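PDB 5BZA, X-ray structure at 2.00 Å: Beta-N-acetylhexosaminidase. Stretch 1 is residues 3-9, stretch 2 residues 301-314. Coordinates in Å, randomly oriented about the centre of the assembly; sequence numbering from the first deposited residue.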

ATOM      1  N   VAL B   3      16.402 -10.281  33.215  1.00 45.93           N
ATOM      2  CA  VAL B   3      15.379 -10.886  32.360  1.00 45.41           C
ATOM      3  C   VAL B   3      15.300 -10.011  31.096  1.00 42.54           C
ATOM      4  O   VAL B   3      14.597 -10.332  30.123  1.00 43.30           O
ATOM      5  N   ASP B   4      16.064  -8.915  31.093  1.00 39.24           N
ATOM      6  CA  ASP B   4      16.028  -7.976  29.974  1.00 36.19           C
ATOM      7  C   ASP B   4      17.109  -8.158  28.909  1.00 29.78           C
ATOM      8  O   ASP B   4      17.312  -7.249  28.104  1.00 28.37           O
ATOM      9  N   LEU B   5      17.705  -9.341  28.783  1.00 28.21           N
ATOM     10  CA  LEU B   5      18.803  -9.452  27.824  1.00 23.60           C
ATOM     11  C   LEU B   5      18.289  -9.475  26.401  1.00 24.80           C
ATOM     12  O   LEU B   5      19.066  -9.237  25.440  1.00 25.16           O
ATOM     13  N   GLY B   6      16.973  -9.694  26.281  1.00 21.07           N
ATOM     14  CA  GLY B   6      16.297  -9.713  25.008  1.00 15.17           C
ATOM     15  C   GLY B   6      16.334  -8.335  24.408  1.00 15.84           C
ATOM     16  O   GLY B   6      16.247  -8.169  23.199  1.00 10.26           O
ATOM     17  N   LYS B   7      16.500  -7.327  25.251  1.00 16.71           N
ATOM     18  CA  LYS B   7      16.619  -5.976  24.721  1.00 18.10           C
ATOM     19  C   LYS B   7      17.863  -5.807  23.845  1.00 16.28           C
ATOM     20  O   LYS B   7      17.941  -4.899  23.029  1.00 13.69           O
ATOM     21  N   LEU B   8      18.811  -6.718  23.957  1.00 16.25           N
ATOM     22  CA  LEU B   8      20.004  -6.574  23.144  1.00 15.73           C
ATOM     23  C   LEU B   8      19.865  -7.319  21.818  1.00 13.72           C
ATOM     24  O   LEU B   8      20.858  -7.534  21.118  1.00 12.16           O
ATOM     25  N   PHE B   9      18.637  -7.679  21.451  1.00 14.48           N
ATOM     26  CA  PHE B   9      18.434  -8.410  20.200  1.00 13.51           C
ATOM     27  C   PHE B   9      17.353  -7.827  19.316  1.00 12.40           C
ATOM     28  O   PHE B   9      16.300  -7.407  19.799  1.00 14.24           O
ATOM     29  N   LYS B 301      28.484  -2.379  30.194  1.00 27.75           N
ATOM     30  CA  LYS B 301      28.158  -2.201  28.789  1.00 23.76           C
ATOM     31  C   LYS B 301      26.761  -2.751  28.471  1.00 25.24           C
ATOM     32  O   LYS B 301      25.966  -2.087  27.785  1.00 25.95           O
ATOM     33  N   VAL B 302      26.466  -3.944  28.978  1.00 19.45           N
ATOM     34  CA  VAL B 302      25.144  -4.540  28.811  1.00 24.04           C
ATOM     35  C   VAL B 302      24.102  -3.626  29.395  1.00 22.94           C
ATOM     36  O   VAL B 302      23.076  -3.386  28.767  1.00 20.98           O
ATOM     37  N   GLU B 303      24.390  -3.084  30.579  1.00 26.65           N
ATOM     38  CA  GLU B 303      23.491  -2.153  31.265  1.00 26.65           C
ATOM     39  C   GLU B 303      23.267  -0.822  30.521  1.00 28.07           C
ATOM     40  O   GLU B 303      22.137  -0.306  30.478  1.00 28.42           O
ATOM     41  N   ARG B 304      24.339  -0.239  29.980  1.00 27.25           N
ATOM     42  CA  ARG B 304      24.222   1.014  29.228  1.00 26.69           C
ATOM     43  C   ARG B 304      23.394   0.766  27.985  1.00 24.35           C
ATOM     44  O   ARG B 304      22.565   1.586  27.599  1.00 26.01           O
ATOM     45  N   SER B 305      23.654  -0.380  27.363  1.00 22.71           N
ATOM     46  CA  SER B 305      22.904  -0.838  26.212  1.00 21.55           C
ATOM     47  C   SER B 305      21.399  -0.957  26.503  1.00 19.45           C
ATOM     48  O   SER B 305      20.572  -0.391  25.781  1.00 20.86           O
ATOM     49  N   ILE B 306      21.052  -1.686  27.560  1.00 20.77           N
ATOM     50  CA  ILE B 306      19.669  -1.823  27.981  1.00 20.54           C
ATOM     51  C   ILE B 306      19.037  -0.453  28.223  1.00 22.83           C
ATOM     52  O   ILE B 306      17.872  -0.212  27.850  1.00 22.04           O
ATOM     53  N   LYS B 307      19.807   0.456  28.826  1.00 25.40           N
ATOM     54  CA  LYS B 307      19.299   1.808  29.079  1.00 26.66           C
ATOM     55  C   LYS B 307      18.941   2.516  27.760  1.00 26.51           C
ATOM     56  O   LYS B 307      17.853   3.120  27.620  1.00 26.09           O
ATOM     57  N   ILE B 308      19.845   2.401  26.784  1.00 22.33           N
ATOM     58  CA  ILE B 308      19.624   3.007  25.480  1.00 21.62           C
ATOM     59  C   ILE B 308      18.359   2.428  24.797  1.00 21.23           C
ATOM     60  O   ILE B 308      17.487   3.183  24.335  1.00 18.41           O
ATOM     61  N   VAL B 309      18.253   1.099  24.755  1.00 19.12           N
ATOM     62  CA  VAL B 309      17.096   0.495  24.134  1.00 20.21           C
ATOM     63  C   VAL B 309      15.803   0.948  24.802  1.00 21.28           C
ATOM     64  O   VAL B 309      14.826   1.275  24.122  1.00 23.59           O
ATOM     65  N   ASP B 310      15.805   1.009  26.129  1.00 23.51           N
ATOM     66  CA  ASP B 310      14.608   1.458  26.851  1.00 22.73           C
ATOM     67  C   ASP B 310      14.267   2.910  26.512  1.00 26.39           C
ATOM     68  O   ASP B 310      13.099   3.262  26.310  1.00 29.94           O
ATOM     69  N   GLU B 311      15.276   3.759  26.415  1.00 23.60           N
ATOM     70  CA  GLU B 311      14.985   5.122  25.988  1.00 27.28           C
ATOM     71  C   GLU B 311      14.305   5.101  24.607  1.00 28.15           C
ATOM     72  O   GLU B 311      13.239   5.713  24.445  1.00 26.47           O
ATOM     73  N   TYR B 312      14.855   4.356  23.638  1.00 27.00           N
ATOM     74  CA  TYR B 312      14.243   4.343  22.291  1.00 28.07           C
ATOM     75  C   TYR B 312      12.803   3.806  22.326  1.00 26.25           C
ATOM     76  O   TYR B 312      11.897   4.378  21.714  1.00 27.39           O
ATOM     77  N   LEU B 313      12.620   2.682  23.011  1.00 26.43           N
ATOM     78  CA  LEU B 313      11.326   2.065  23.181  1.00 21.83           C
ATOM     79  C   LEU B 313      10.331   3.072  23.702  1.00 32.19           C
ATOM     80  O   LEU B 313       9.233   3.223  23.149  1.00 33.27           O
ATOM     81  N   SER B 314      10.727   3.804  24.734  1.00 34.24           N
ATOM     82  CA  SER B 314       9.820   4.780  25.334  1.00 37.79           C
ATOM     83  C   SER B 314       9.488   5.878  24.327  1.00 39.44           C
ATOM     84  O   SER B 314       8.352   6.366  24.277  1.00 43.01           O
TER

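What holds the short 3-10 segment against the helix? The one polar link between them is the salt bridge and hydrogen bond from K7 NZ to D310 OD1, at 2.6 Å. K7 points toward the helix and is extended, with chi1 m and chi2 to chi4 all t, so its ammonium group reaches past the neighbouring aliphatic atoms to the carboxylate. D310, with chi1 m, starts sideways, but its end comes nearer and meets the lysine. D4 OD1 lies 3.9 Å from K7 NZ, a long salt bridge within the first stretch, so D310 is the close partner of the lysine and D4 the more distant one.

What surrounds the lysine stem? Its methylene groups run over apolar atoms: K7 CD lies 4.2 Å from I306 CG2, and K7 CB lies 4.0 Å from V309 CG1. V309, chi1 t, also brings CG2 to 3.4 Å from K7 O, a contact that gives that carbonyl no hydrogen bond.

How do the leucines pack? L5 (m, t) and L8 both leave the backbone sideways, yet their ends come nearer the helix. L5 CD2 sits 3.7 Å from V302 CG1. L8, whose chi1 of -91° falls between wells with chi2 p, places CD1 3.5 Å from I306 CG1 and CD2 3.9 Å from V302 CG1. I306 (m, t) also extends CD1 to within 3.8 Å of D4 CB.

Are the remaining polar groups satisfied? S305, chi1 m, points toward the first stretch, and its CB is 4.0 Å from L8 CD1; its hydroxyl instead donates to K301 O, with OG to O at 2.9 Å, and is also bonded elsewhere in the structure. Within the first stretch, K7 N donates to D4 O at 3.0 Å and L8 N to L5 O at 2.9 Å, so these backbone groups are paired locally.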

ATOM      1  CB  VAL B   3      14.006 -11.023  33.101  1.00 53.39           C
ATOM      2  CG1 VAL B   3      12.861 -11.422  32.156  1.00 50.03           C
ATOM      3  CG2 VAL B   3      14.113 -12.089  34.171  1.00 57.31           C
ATOM      4  CB  ASP B   4      16.185  -6.539  30.503  1.00 36.47           C
ATOM      5  CG  ASP B   4      14.938  -6.007  31.163  1.00 41.40           C
ATOM      6  OD1 ASP B   4      13.840  -6.524  30.860  1.00 47.95           O
ATOM      7  OD2 ASP B   4      15.061  -5.055  31.973  1.00 39.78           O
ATOM      8  CB  LEU B   5      19.632 -10.712  28.095  1.00 24.38           C
ATOM      9  CG  LEU B   5      20.409 -10.541  29.387  1.00 27.06           C
ATOM     10  CD1 LEU B   5      21.246 -11.759  29.669  1.00 26.72           C
ATOM     11  CD2 LEU B   5      21.281  -9.306  29.204  1.00 23.18           C
ATOM     12  CB  LYS B   7      16.578  -4.970  25.865  1.00 17.74           C
ATOM     13  CG  LYS B   7      15.168  -4.975  26.471  1.00 25.63           C
ATOM     14  CD  LYS B   7      14.900  -3.926  27.515  1.00 29.14           C
ATOM     15  CE  LYS B   7      13.460  -4.086  27.990  1.00 30.36           C
ATOM     16  NZ  LYS B   7      13.075  -3.126  29.058  1.00 35.90           N
ATOM     17  CB  LEU B   8      21.249  -7.075  23.901  1.00 16.04           C
ATOM     18  CG  LEU B   8      21.998  -6.024  24.737  1.00 17.73           C
ATOM     19  CD1 LEU B   8      21.070  -5.402  25.752  1.00 19.28           C
ATOM     20  CD2 LEU B   8      23.278  -6.579  25.409  1.00 17.46           C
ATOM     21  CB  PHE B   9      18.115  -9.873  20.480  1.00 12.92           C
ATOM     22  CG  PHE B   9      19.289 -10.606  21.047  1.00 16.66           C
ATOM     23  CD1 PHE B   9      20.324 -11.012  20.213  1.00 15.36           C
ATOM     24  CD2 PHE B   9      19.376 -10.864  22.414  1.00 16.79           C
ATOM     25  CE1 PHE B   9      21.407 -11.658  20.731  1.00 17.34           C
ATOM     26  CE2 PHE B   9      20.469 -11.530  22.938  1.00 17.76           C
ATOM     27  CZ  PHE B   9      21.483 -11.924  22.101  1.00 20.53           C
ATOM     28  CB  LYS B 301      29.209  -2.882  27.938  1.00 23.92           C
ATOM     29  CG  LYS B 301      30.500  -2.142  27.993  1.00 25.48           C
ATOM     30  CD  LYS B 301      31.576  -2.847  27.215  1.00 21.55           C
ATOM     31  CE  LYS B 301      32.912  -2.176  27.478  1.00 22.66           C
ATOM     32  NZ  LYS B 301      33.935  -3.208  27.351  1.00 26.69           N
ATOM     33  CB  VAL B 302      25.016  -5.930  29.461  1.00 19.82           C
ATOM     34  CG1 VAL B 302      23.608  -6.449  29.289  1.00 23.47           C
ATOM     35  CG2 VAL B 302      25.973  -6.895  28.829  1.00 17.66           C
ATOM     36  CB  GLU B 303      24.016  -1.877  32.670  1.00 37.51           C
ATOM     37  CG  GLU B 303      23.086  -1.031  33.531  1.00 44.15           C
ATOM     38  CD  GLU B 303      23.767  -0.518  34.790  1.00 57.58           C
ATOM     39  OE1 GLU B 303      24.937  -0.920  35.050  1.00 59.77           O
ATOM     40  OE2 GLU B 303      23.128   0.286  35.512  1.00 62.56           O
ATOM     41  CB  ARG B 304      25.608   1.584  28.849  1.00 30.75           C
ATOM     42  CG  ARG B 304      26.374   2.175  30.047  1.00 34.86           C
ATOM     43  CD  ARG B 304      27.555   3.083  29.675  1.00 41.20           C
ATOM     44  NE  ARG B 304      28.682   2.394  29.037  1.00 43.93           N
ATOM     45  CZ  ARG B 304      29.675   1.785  29.702  1.00 43.97           C
ATOM     46  NH1 ARG B 304      29.665   1.733  31.038  1.00 40.76           N
ATOM     47  NH2 ARG B 304      30.668   1.193  29.031  1.00 36.97           N
ATOM     48  CB  SER B 305      23.475  -2.175  25.754  1.00 19.35           C
ATOM     49  OG  SER B 305      24.738  -1.974  25.127  1.00 22.28           O
ATOM     50  CB  ILE B 306      19.548  -2.712  29.218  1.00 16.96           C
ATOM     51  CG1 ILE B 306      19.821  -4.162  28.817  1.00 20.01           C
ATOM     52  CG2 ILE B 306      18.175  -2.580  29.838  1.00 19.54           C
ATOM     53  CD1 ILE B 306      19.701  -5.160  29.945  1.00 24.60           C
ATOM     54  CB  LYS B 307      20.341   2.634  29.842  1.00 34.65           C
ATOM     55  CG  LYS B 307      19.890   4.049  30.195  1.00 33.57           C
ATOM     56  CD  LYS B 307      20.814   4.689  31.224  1.00 40.24           C
ATOM     57  CE  LYS B 307      20.684   6.218  31.211  1.00 43.47           C
ATOM     58  NZ  LYS B 307      19.294   6.664  30.838  1.00 44.33           N
ATOM     59  CB  ILE B 308      20.863   2.830  24.580  1.00 20.07           C
ATOM     60  CG1 ILE B 308      22.036   3.628  25.139  1.00 21.80           C
ATOM     61  CG2 ILE B 308      20.588   3.297  23.175  1.00 20.31           C
ATOM     62  CD1 ILE B 308      23.288   3.521  24.316  1.00 22.30           C
ATOM     63  CB  VAL B 309      17.168  -1.031  24.154  1.00 22.79           C
ATOM     64  CG1 VAL B 309      15.808  -1.629  23.740  1.00 23.14           C
ATOM     65  CG2 VAL B 309      18.264  -1.502  23.245  1.00 15.94           C
ATOM     66  CB  ASP B 310      14.806   1.256  28.351  1.00 26.29           C
ATOM     67  CG  ASP B 310      14.455  -0.157  28.784  1.00 30.90           C
ATOM     68  OD1 ASP B 310      13.799  -0.873  27.988  1.00 27.50           O
ATOM     69  OD2 ASP B 310      14.877  -0.577  29.886  1.00 31.58           O
ATOM     70  CB  GLU B 311      16.262   5.982  26.006  1.00 26.94           C
ATOM     71  CG  GLU B 311      16.715   6.251  27.457  1.00 35.16           C
ATOM     72  CD  GLU B 311      18.142   6.830  27.592  1.00 43.36           C
ATOM     73  OE1 GLU B 311      18.509   7.247  28.723  1.00 46.77           O
ATOM     74  OE2 GLU B 311      18.914   6.828  26.596  1.00 41.79           O
ATOM     75  CB  TYR B 312      15.079   3.525  21.289  1.00 21.92           C
ATOM     76  CG  TYR B 312      16.223   4.341  20.689  1.00 24.58           C
ATOM     77  CD1 TYR B 312      17.267   4.790  21.498  1.00 21.83           C
ATOM     78  CD2 TYR B 312      16.243   4.697  19.331  1.00 21.51           C
ATOM     79  CE1 TYR B 312      18.327   5.566  20.970  1.00 23.07           C
ATOM     80  CE2 TYR B 312      17.301   5.486  18.794  1.00 17.66           C
ATOM     81  CZ  TYR B 312      18.348   5.913  19.624  1.00 19.41           C
ATOM     82  OH  TYR B 312      19.422   6.678  19.128  1.00 15.63           O
ATOM     83  CB  LEU B 313      11.412   0.880  24.137  1.00 25.78           C
ATOM     84  CG  LEU B 313      11.987  -0.398  23.523  1.00 23.04           C
ATOM     85  CD1 LEU B 313      12.171  -1.509  24.536  1.00 28.13           C
ATOM     86  CD2 LEU B 313      11.041  -0.851  22.411  1.00 19.71           C
ATOM     87  CB  SER B 314      10.412   5.340  26.617  1.00 34.86           C
ATOM     88  OG  SER B 314      10.450   4.301  27.589  1.00 39.61           O
TER